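Local coordinates for protein SusD homolog (Bacteroides thetaiotaomicron, PDB 4MRU) that probably binds mucin O-glycans at the cell surface as a SusD-like outer membrane lipoprotein, at residues Ala38-Met46 against Ala81-Glu89; Pro393-Asn401 against Glu410-Gln418. One frame throughout, in Å; residues are numbered along the deposited sequence.

In the fold
Both contacts are largely buried, but they lie on opposite sides of the chain's centre, with their own centres 33 Å apart and their nearest atoms about 17 Å apart. They share no helix. Contact 1 packs the first turns of two helices, 40-54 and 81-100, roughly antiparallel, at 144°: its middle is aliphatic, and polar groups meet at the margin. Contact 2 instead sets a loop, 393-401, against helix 408-423. With no regular backbone pairing of its own, the loop is held largely by polar helix side chains, Arg-414 and Asn-411 above all, with Ile-396 and Trp-400 packing beside them. It buries more surface, 666 Å² against 393 Å².

Contact 1. Residues Ala38-Met46 against Ala81-Glu89; sequences AQEHLYQFM and APFTDVISE
Leu-42 lays its CD1 methyl over the first residue of helix 81-100, 3.5 Å from Ala-81 CB, while CD2 lies 4.1 Å from Val-86 CG2, the two side chains crossing at about a right angle. With CG anti to the backbone N (chi1 176°), the leucine can spread both methyls against the opposite helix. Ala-81 suits its place because a lone methyl fits between Leu-42 CD1 and the Phe-45 ring, whose CD2 comes obliquely to 3.7 Å from Ala-81 CB. Deeper in, the extended chain of Met-46, a selenomethionine, slides past Pro-82, and its SE reaches 3.8 Å from Val-86 CG2. Met-46 CE faces Pro-82 O at 4.0 Å, so this carbonyl is buried without a hydrogen bond.

Gln-39, at the N-cap position, donates from NE2 to the syn lone pair of Glu-89 OE1 at 2.7 Å, the amide and carboxylate planes 75° apart. An alanine in place of Glu-89 would probably leave the Gln-39 amide without this acceptor and free to turn. One water joins His-41 ND1 to Asp-85 OD2, to which it donates; Lys-80 pairs with the other oxygen of that aspartate.

The helix axes approach to 9.5 Å at 144°. Leu-42, Phe-45 and Met-46 against Ala-81, Pro-82 and Val-86 probably supply most of the cohesion, while the polar groups at the more exposed margin probably help to set the alignment.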
loop_
_atom_site.group_PDB
_atom_site.type_symbol
_atom_site.label_atom_id
_atom_site.label_comp_id
_atom_site.label_asym_id
_atom_site.label_seq_id
_atom_site.Cartn_x
_atom_site.Cartn_y
_atom_site.Cartn_z
ATOM N N ALA A 38 2.164 7.803 -11.426
ATOM C CA ALA A 38 2.622 7.476 -12.754
ATOM C C ALA A 38 3.733 8.400 -13.255
ATOM O O ALA A 38 4.256 8.172 -14.350
ATOM C CB ALA A 38 1.432 7.521 -13.698
ATOM N N GLN A 39 4.081 9.430 -12.470
ATOM C CA GLN A 39 5.256 10.245 -12.722
ATOM C C GLN A 39 6.412 9.710 -11.906
ATOM O O GLN A 39 6.302 9.646 -10.675
ATOM C CB GLN A 39 5.025 11.711 -12.324
ATOM C CG GLN A 39 3.845 12.403 -12.979
ATOM C CD GLN A 39 3.387 13.648 -12.196
ATOM O OE1 GLN A 39 3.537 14.757 -12.696
ATOM N NE2 GLN A 39 2.846 13.465 -10.946
ATOM N N GLU A 40 7.533 9.419 -12.568
ATOM C CA GLU A 40 8.660 8.782 -11.905
ATOM C C GLU A 40 9.220 9.678 -10.802
ATOM O O GLU A 40 9.735 9.186 -9.786
ATOM C CB GLU A 40 9.774 8.387 -12.898
ATOM C CG GLU A 40 10.478 9.503 -13.649
ATOM C CD GLU A 40 9.789 9.981 -14.935
ATOM O OE1 GLU A 40 8.588 9.724 -15.178
ATOM O OE2 GLU A 40 10.460 10.685 -15.697
ATOM N N HIS A 41 9.140 10.983 -10.975
ATOM C CA HIS A 41 9.718 11.871 -9.974
ATOM C C HIS A 41 8.990 11.707 -8.619
ATOM O O HIS A 41 9.619 11.737 -7.574
ATOM C CB HIS A 41 9.682 13.325 -10.412
ATOM C CG HIS A 41 10.243 14.249 -9.378
ATOM N ND1 HIS A 41 9.448 14.882 -8.448
ATOM C CD2 HIS A 41 11.518 14.609 -9.097
ATOM C CE1 HIS A 41 10.207 15.592 -7.628
ATOM N NE2 HIS A 41 11.473 15.426 -7.986
ATOM N N LEU A 42 7.680 11.544 -8.658
ATOM C CA LEU A 42 6.860 11.315 -7.469
ATOM C C LEU A 42 6.977 9.853 -6.985
ATOM O O LEU A 42 7.199 9.599 -5.809
ATOM C CB LEU A 42 5.414 11.706 -7.743
ATOM C CG LEU A 42 4.376 11.464 -6.650
ATOM C CD1 LEU A 42 4.834 11.896 -5.267
ATOM C CD2 LEU A 42 3.094 12.201 -7.049
ATOM N N TYR A 43 6.912 8.912 -7.912
ATOM C CA TYR A 43 7.064 7.489 -7.611
ATOM C C TYR A 43 8.317 7.209 -6.741
ATOM O O TYR A 43 8.260 6.439 -5.773
ATOM C CB TYR A 43 7.074 6.640 -8.912
ATOM C CG TYR A 43 7.006 5.163 -8.632
ATOM C CD1 TYR A 43 8.147 4.460 -8.285
ATOM C CD2 TYR A 43 5.788 4.448 -8.717
ATOM C CE1 TYR A 43 8.101 3.093 -8.023
ATOM C CE2 TYR A 43 5.733 3.087 -8.390
ATOM C CZ TYR A 43 6.888 2.420 -8.041
ATOM O OH TYR A 43 6.857 1.075 -7.733
ATOM N N GLN A 44 9.471 7.767 -7.111
ATOM C CA GLN A 44 10.726 7.383 -6.425
ATOM C C GLN A 44 10.644 7.629 -4.913
ATOM O O GLN A 44 11.104 6.829 -4.128
ATOM C CB GLN A 44 11.947 8.079 -7.041
ATOM C CG GLN A 44 11.993 9.579 -6.819
ATOM C CD GLN A 44 13.129 10.237 -7.565
ATOM O OE1 GLN A 44 14.219 9.656 -7.714
ATOM N NE2 GLN A 44 12.895 11.464 -8.036
ATOM N N PHE A 45 10.006 8.711 -4.524
ATOM C CA PHE A 45 9.875 9.063 -3.115
ATOM C C PHE A 45 8.769 8.265 -2.444
ATOM O O PHE A 45 8.988 7.646 -1.407
ATOM C CB PHE A 45 9.584 10.539 -2.946
ATOM C CG PHE A 45 10.683 11.442 -3.456
ATOM C CD1 PHE A 45 11.912 11.469 -2.814
ATOM C CD2 PHE A 45 10.491 12.224 -4.549
ATOM C CE1 PHE A 45 12.932 12.258 -3.287
ATOM C CE2 PHE A 45 11.501 13.060 -5.024
ATOM C CZ PHE A 45 12.716 13.077 -4.381
HETATM N N MSE A 46 7.573 8.312 -3.007
HETATM C CA MSE A 46 6.385 7.770 -2.309
HETATM C C MSE A 46 6.371 6.263 -2.328
HETATM O O MSE A 46 6.101 5.620 -1.319
HETATM C CB MSE A 46 5.138 8.343 -2.968
HETATM C CG MSE A 46 3.873 7.985 -2.229
HETATM SE SE MSE A 46 2.451 9.029 -3.127
HETATM C CE MSE A 46 1.189 8.921 -1.556
ATOM N N ALA A 81 7.268 15.315 -1.671
ATOM C CA ALA A 81 6.448 14.734 -2.763
ATOM C C ALA A 81 5.211 13.952 -2.302
ATOM O O ALA A 81 4.146 14.149 -2.850
ATOM C CB ALA A 81 7.298 13.861 -3.673
ATOM N N PRO A 82 5.331 13.088 -1.272
ATOM C CA PRO A 82 4.114 12.331 -0.894
ATOM C C PRO A 82 2.954 13.142 -0.258
ATOM O O PRO A 82 1.876 12.597 -0.041
ATOM C CB PRO A 82 4.647 11.305 0.116
ATOM C CG PRO A 82 6.134 11.274 -0.115
ATOM C CD PRO A 82 6.485 12.687 -0.455
ATOM N N PHE A 83 3.205 14.387 0.103
ATOM C CA PHE A 83 2.210 15.265 0.758
ATOM C C PHE A 83 1.906 16.404 -0.164
ATOM O O PHE A 83 0.805 16.491 -0.734
ATOM C CB PHE A 83 2.725 15.782 2.120
ATOM C CG PHE A 83 1.731 16.646 2.878
ATOM C CD1 PHE A 83 1.683 17.991 2.656
ATOM C CD2 PHE A 83 0.886 16.099 3.809
ATOM C CE1 PHE A 83 0.785 18.795 3.335
ATOM C CE2 PHE A 83 -0.023 16.879 4.487
ATOM C CZ PHE A 83 -0.077 18.229 4.250
ATOM N N THR A 84 2.900 17.262 -0.361
ATOM C CA THR A 84 2.679 18.499 -1.091
ATOM C C THR A 84 2.373 18.247 -2.577
ATOM O O THR A 84 1.452 18.830 -3.124
ATOM C CB THR A 84 3.883 19.436 -0.982
ATOM O OG1 THR A 84 4.155 19.735 0.403
ATOM C CG2 THR A 84 3.620 20.767 -1.750
ATOM N N ASP A 85 3.149 17.395 -3.246
ATOM C CA ASP A 85 2.886 17.122 -4.679
ATOM C C ASP A 85 1.575 16.368 -4.941
ATOM O O ASP A 85 0.831 16.716 -5.867
ATOM C CB ASP A 85 4.068 16.374 -5.311
ATOM C CG ASP A 85 5.340 17.215 -5.329
ATOM O OD1 ASP A 85 5.271 18.423 -5.054
ATOM O OD2 ASP A 85 6.425 16.658 -5.568
ATOM N N VAL A 86 1.281 15.356 -4.139
ATOM C CA VAL A 86 0.015 14.650 -4.292
ATOM C C VAL A 86 -1.168 15.604 -4.151
ATOM O O VAL A 86 -2.034 15.621 -4.989
ATOM C CB VAL A 86 -0.140 13.482 -3.304
ATOM C CG1 VAL A 86 -1.469 12.811 -3.499
ATOM C CG2 VAL A 86 0.935 12.440 -3.560
ATOM N N ILE A 87 -1.176 16.406 -3.088
ATOM C CA ILE A 87 -2.270 17.309 -2.838
ATOM C C ILE A 87 -2.326 18.415 -3.892
ATOM O O ILE A 87 -3.395 18.657 -4.430
ATOM C CB ILE A 87 -2.177 17.889 -1.405
ATOM C CG1 ILE A 87 -2.501 16.783 -0.401
ATOM C CG2 ILE A 87 -3.120 19.068 -1.250
ATOM C CD1 ILE A 87 -2.199 17.102 1.052
ATOM N N SER A 88 -1.200 19.048 -4.236
ATOM C CA SER A 88 -1.243 20.181 -5.153
ATOM C C SER A 88 -1.575 19.738 -6.574
ATOM O O SER A 88 -2.056 20.539 -7.382
ATOM C CB SER A 88 0.078 20.929 -5.136
ATOM O OG SER A 88 1.087 20.130 -5.688
ATOM N N GLU A 89 -1.308 18.480 -6.893
ATOM C CA GLU A 89 -1.662 17.980 -8.233
ATOM C C GLU A 89 -3.087 17.452 -8.306
ATOM O O GLU A 89 -3.691 17.460 -9.379
ATOM C CB GLU A 89 -0.696 16.917 -8.658
ATOM C CG GLU A 89 0.683 17.486 -8.943
ATOM C CD GLU A 89 1.709 16.444 -9.356
ATOM O OE1 GLU A 89 1.313 15.405 -9.912
ATOM O OE2 GLU A 89 2.927 16.686 -9.133
HETATM O O HOH W 1 6.855 14.874 -7.630
#

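Contact 2. Residues Pro393-Asn401 against Glu410-Gln418; sequences PANITVKWN and ENLERIITQ. With EDO (1,2-ethanediol), chain L.
Arg-414 and Thr-397 run alongside each other in the same direction, and the guanidinium grips the threonine side-on: NE donates to Thr-397 O at 2.9 Å, from above the carbonyl plane, and NH2 to Thr-397 OG1, in the guanidinium plane. A CG between backbone N and carbonyl carbon (chi1 55°) and a bend at chi3 bring it there. Its far end points NH1 and NH2 at one oxygen, Glu-410 OE2, in a salt bridge of 2.9 Å from NH1. That same oxygen accepts Asn-401 ND2 from above the carboxylate plane, so three N-H groups converge on it; Asn-401 OD1 accepts from Met-403 N. Ile-396 CD1 covers one guanidinium face, 3.5 Å above it, while Lys-399 O lies over the other.

Asn-411 stacks its amide almost flat on the Trp-400 ring, the planes 5° apart. OD1 accepts Asn-401 N at 3.1 Å and ND2 donates to Asn-401 O at 3.0 Å, both in the carbonyl plane; asparagine suits the place because one flat group supplies both donor and acceptor. Asn-411 OD1 also takes Arg-414 NH1 at 3.0 Å, from above its carbonyl plane, tying the arginine to the stacked amide, and ND2 also bonds to Gly-404 O.

From the loop, the Lys-399 side chain comes within about 4 Å of that of Asn-373, which binds magnesium. Tyr-352 of helix 348-363 hydrogen-bonds through its OH to Val-398 O, and helix 327-339 backs helix 408-423.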
loop_
_atom_site.group_PDB
_atom_site.type_symbol
_atom_site.label_atom_id
_atom_site.label_comp_id
_atom_site.label_asym_id
_atom_site.label_seq_id
_atom_site.Cartn_x
_atom_site.Cartn_y
_atom_site.Cartn_z
ATOM N N PRO A 393 13.128 -13.477 10.122
ATOM C CA PRO A 393 12.195 -12.497 10.674
ATOM C C PRO A 393 10.979 -13.098 11.386
ATOM O O PRO A 393 10.359 -12.401 12.196
ATOM C CB PRO A 393 11.720 -11.730 9.437
ATOM C CG PRO A 393 11.890 -12.695 8.310
ATOM C CD PRO A 393 13.105 -13.500 8.650
ATOM N N ALA A 394 10.631 -14.358 11.076
ATOM C CA ALA A 394 9.395 -14.972 11.592
ATOM C C ALA A 394 9.439 -16.463 11.465
ATOM O O ALA A 394 10.256 -17.014 10.706
ATOM C CB ALA A 394 8.186 -14.420 10.833
ATOM N N ASN A 395 8.531 -17.147 12.149
ATOM C CA ASN A 395 8.415 -18.589 11.949
ATOM C C ASN A 395 7.060 -18.989 11.355
ATOM O O ASN A 395 6.822 -20.153 11.138
ATOM C CB ASN A 395 8.707 -19.330 13.249
ATOM C CG ASN A 395 7.613 -19.181 14.273
ATOM O OD1 ASN A 395 6.654 -18.414 14.118
ATOM N ND2 ASN A 395 7.735 -19.957 15.330
ATOM N N ILE A 396 6.236 -18.012 11.005
ATOM C CA ILE A 396 4.914 -18.252 10.428
ATOM C C ILE A 396 4.967 -19.097 9.152
ATOM O O ILE A 396 5.718 -18.830 8.230
ATOM C CB ILE A 396 4.139 -16.927 10.141
ATOM C CG1 ILE A 396 2.646 -17.185 9.795
ATOM C CG2 ILE A 396 4.801 -16.109 9.039
ATOM C CD1 ILE A 396 1.843 -17.777 10.931
ATOM N N THR A 397 4.139 -20.131 9.115
ATOM C CA THR A 397 4.043 -20.994 7.945
ATOM C C THR A 397 2.819 -20.694 7.153
ATOM O O THR A 397 1.900 -19.983 7.609
ATOM C CB THR A 397 3.980 -22.460 8.374
ATOM O OG1 THR A 397 2.808 -22.652 9.137
ATOM C CG2 THR A 397 5.204 -22.867 9.231
ATOM N N VAL A 398 2.758 -21.258 5.958
ATOM C CA VAL A 398 1.587 -21.048 5.083
ATOM C C VAL A 398 0.359 -21.845 5.523
ATOM O O VAL A 398 -0.766 -21.332 5.504
ATOM C CB VAL A 398 1.876 -21.430 3.629
ATOM C CG1 VAL A 398 0.637 -21.196 2.767
ATOM C CG2 VAL A 398 3.061 -20.632 3.086
ATOM N N LYS A 399 0.578 -23.072 5.958
ATOM C CA LYS A 399 -0.546 -23.966 6.260
ATOM C C LYS A 399 -1.459 -23.416 7.379
ATOM O O LYS A 399 -1.012 -23.090 8.483
ATOM C CB LYS A 399 -0.037 -25.370 6.608
ATOM C CG LYS A 399 -1.121 -26.445 6.794
ATOM C CD LYS A 399 -0.512 -27.809 7.074
ATOM C CE LYS A 399 -1.537 -28.933 7.144
ATOM N NZ LYS A 399 -2.473 -28.706 8.283
ATOM N N TRP A 400 -2.749 -23.384 7.088
ATOM C CA TRP A 400 -3.778 -22.902 8.043
ATOM C C TRP A 400 -3.758 -23.665 9.375
ATOM O O TRP A 400 -3.589 -24.885 9.409
ATOM C CB TRP A 400 -5.173 -22.958 7.394
ATOM C CG TRP A 400 -6.270 -22.360 8.237
ATOM C CD1 TRP A 400 -7.145 -23.029 9.051
ATOM C CD2 TRP A 400 -6.576 -20.975 8.369
ATOM N NE1 TRP A 400 -7.970 -22.139 9.677
ATOM C CE2 TRP A 400 -7.654 -20.873 9.248
ATOM C CE3 TRP A 400 -6.032 -19.808 7.829
ATOM C CZ2 TRP A 400 -8.224 -19.641 9.595
ATOM C CZ3 TRP A 400 -6.634 -18.578 8.130
ATOM C CH2 TRP A 400 -7.703 -18.511 9.002
ATOM N N ASN A 401 -3.897 -22.927 10.477
ATOM C CA ASN A 401 -3.931 -23.526 11.797
ATOM C C ASN A 401 -5.392 -23.816 12.085
ATOM O O ASN A 401 -6.179 -22.904 12.229
ATOM C CB ASN A 401 -3.334 -22.613 12.855
ATOM C CG ASN A 401 -3.282 -23.261 14.232
ATOM O OD1 ASN A 401 -4.178 -24.013 14.613
ATOM N ND2 ASN A 401 -2.280 -22.918 15.004
ATOM N N GLU A 410 -1.943 -16.065 15.338
ATOM C CA GLU A 410 -1.169 -16.820 14.358
ATOM C C GLU A 410 -1.860 -16.854 12.983
ATOM O O GLU A 410 -1.202 -16.699 11.933
ATOM C CB GLU A 410 -0.881 -18.246 14.849
ATOM C CG GLU A 410 0.086 -19.012 13.950
ATOM C CD GLU A 410 0.157 -20.505 14.251
ATOM O OE1 GLU A 410 0.696 -20.843 15.330
ATOM O OE2 GLU A 410 -0.303 -21.339 13.413
ATOM N N ASN A 411 -3.176 -17.053 12.960
ATOM C CA ASN A 411 -3.857 -17.132 11.702
ATOM C C ASN A 411 -3.929 -15.727 11.067
ATOM O O ASN A 411 -3.853 -15.594 9.872
ATOM C CB ASN A 411 -5.264 -17.797 11.846
ATOM C CG ASN A 411 -5.194 -19.324 11.791
ATOM O OD1 ASN A 411 -4.368 -19.895 11.070
ATOM N ND2 ASN A 411 -6.020 -19.978 12.572
ATOM N N LEU A 412 -4.042 -14.689 11.891
ATOM C CA LEU A 412 -4.008 -13.328 11.372
ATOM C C LEU A 412 -2.628 -13.062 10.734
ATOM O O LEU A 412 -2.522 -12.509 9.635
ATOM C CB LEU A 412 -4.297 -12.317 12.473
ATOM C CG LEU A 412 -4.191 -10.841 12.093
ATOM C CD1 LEU A 412 -5.216 -10.485 11.041
ATOM C CD2 LEU A 412 -4.360 -9.947 13.333
ATOM N N GLU A 413 -1.594 -13.534 11.409
ATOM C CA GLU A 413 -0.244 -13.378 10.925
ATOM C C GLU A 413 -0.069 -14.003 9.521
ATOM O O GLU A 413 0.499 -13.358 8.645
ATOM C CB GLU A 413 0.768 -13.957 11.915
ATOM C CG GLU A 413 2.218 -13.794 11.455
ATOM C CD GLU A 413 3.232 -14.293 12.437
ATOM O OE1 GLU A 413 2.837 -14.959 13.460
ATOM O OE2 GLU A 413 4.450 -14.061 12.158
ATOM N N ARG A 414 -0.574 -15.214 9.296
ATOM C CA ARG A 414 -0.460 -15.818 7.953
ATOM C C ARG A 414 -1.388 -15.112 6.937
ATOM O O ARG A 414 -0.977 -14.936 5.808
ATOM C CB ARG A 414 -0.641 -17.358 7.956
ATOM C CG ARG A 414 -1.895 -17.924 8.563
ATOM C CD ARG A 414 -1.966 -19.424 8.284
ATOM N NE ARG A 414 -0.763 -20.101 8.739
ATOM C CZ ARG A 414 -0.535 -20.467 10.003
ATOM N NH1 ARG A 414 -1.422 -20.209 10.960
ATOM N NH2 ARG A 414 0.592 -21.047 10.326
ATOM N N ILE A 415 -2.600 -14.698 7.331
ATOM C CA ILE A 415 -3.459 -13.958 6.410
ATOM C C ILE A 415 -2.709 -12.700 5.925
ATOM O O ILE A 415 -2.612 -12.435 4.749
ATOM C CB ILE A 415 -4.793 -13.569 7.055
ATOM C CG1 ILE A 415 -5.654 -14.816 7.302
ATOM C CG2 ILE A 415 -5.519 -12.528 6.201
ATOM C CD1 ILE A 415 -6.836 -14.570 8.179
ATOM N N ILE A 416 -2.125 -11.947 6.840
ATOM C CA ILE A 416 -1.508 -10.699 6.479
ATOM C C ILE A 416 -0.188 -10.945 5.760
ATOM O O ILE A 416 0.182 -10.226 4.794
ATOM C CB ILE A 416 -1.277 -9.815 7.725
ATOM C CG1 ILE A 416 -2.598 -9.404 8.401
ATOM C CG2 ILE A 416 -0.481 -8.572 7.342
ATOM C CD1 ILE A 416 -3.581 -8.606 7.553
ATOM N N THR A 417 0.536 -11.967 6.176
ATOM C CA THR A 417 1.794 -12.323 5.468
ATOM C C THR A 417 1.520 -12.680 4.013
ATOM O O THR A 417 2.197 -12.203 3.093
ATOM C CB THR A 417 2.511 -13.468 6.165
ATOM O OG1 THR A 417 2.943 -13.025 7.455
ATOM C CG2 THR A 417 3.749 -13.908 5.384
ATOM N N GLN A 418 0.526 -13.530 3.797
ATOM C CA GLN A 418 0.148 -13.899 2.416
ATOM C C GLN A 418 -0.405 -12.709 1.612
ATOM O O GLN A 418 -0.119 -12.553 0.431
ATOM C CB GLN A 418 -0.808 -15.084 2.449
ATOM C CG GLN A 418 -0.071 -16.368 2.802
ATOM C CD GLN A 418 0.995 -16.713 1.767
ATOM O OE1 GLN A 418 0.771 -16.635 0.530
ATOM N NE2 GLN A 418 2.085 -17.228 2.240
HETATM C C1 EDO L . -0.341 -27.647 11.267
HETATM O O1 EDO L . -1.542 -27.120 10.650
HETATM C C2 EDO L . -0.322 -29.170 11.383
HETATM O O2 EDO L . -0.553 -29.835 10.121
HETATM O O HOH W 2 6.358 -15.630 13.479
HETATM O O HOH W 3 4.037 -17.055 14.597
HETATM O O HOH W 4 2.363 -17.419 5.447
#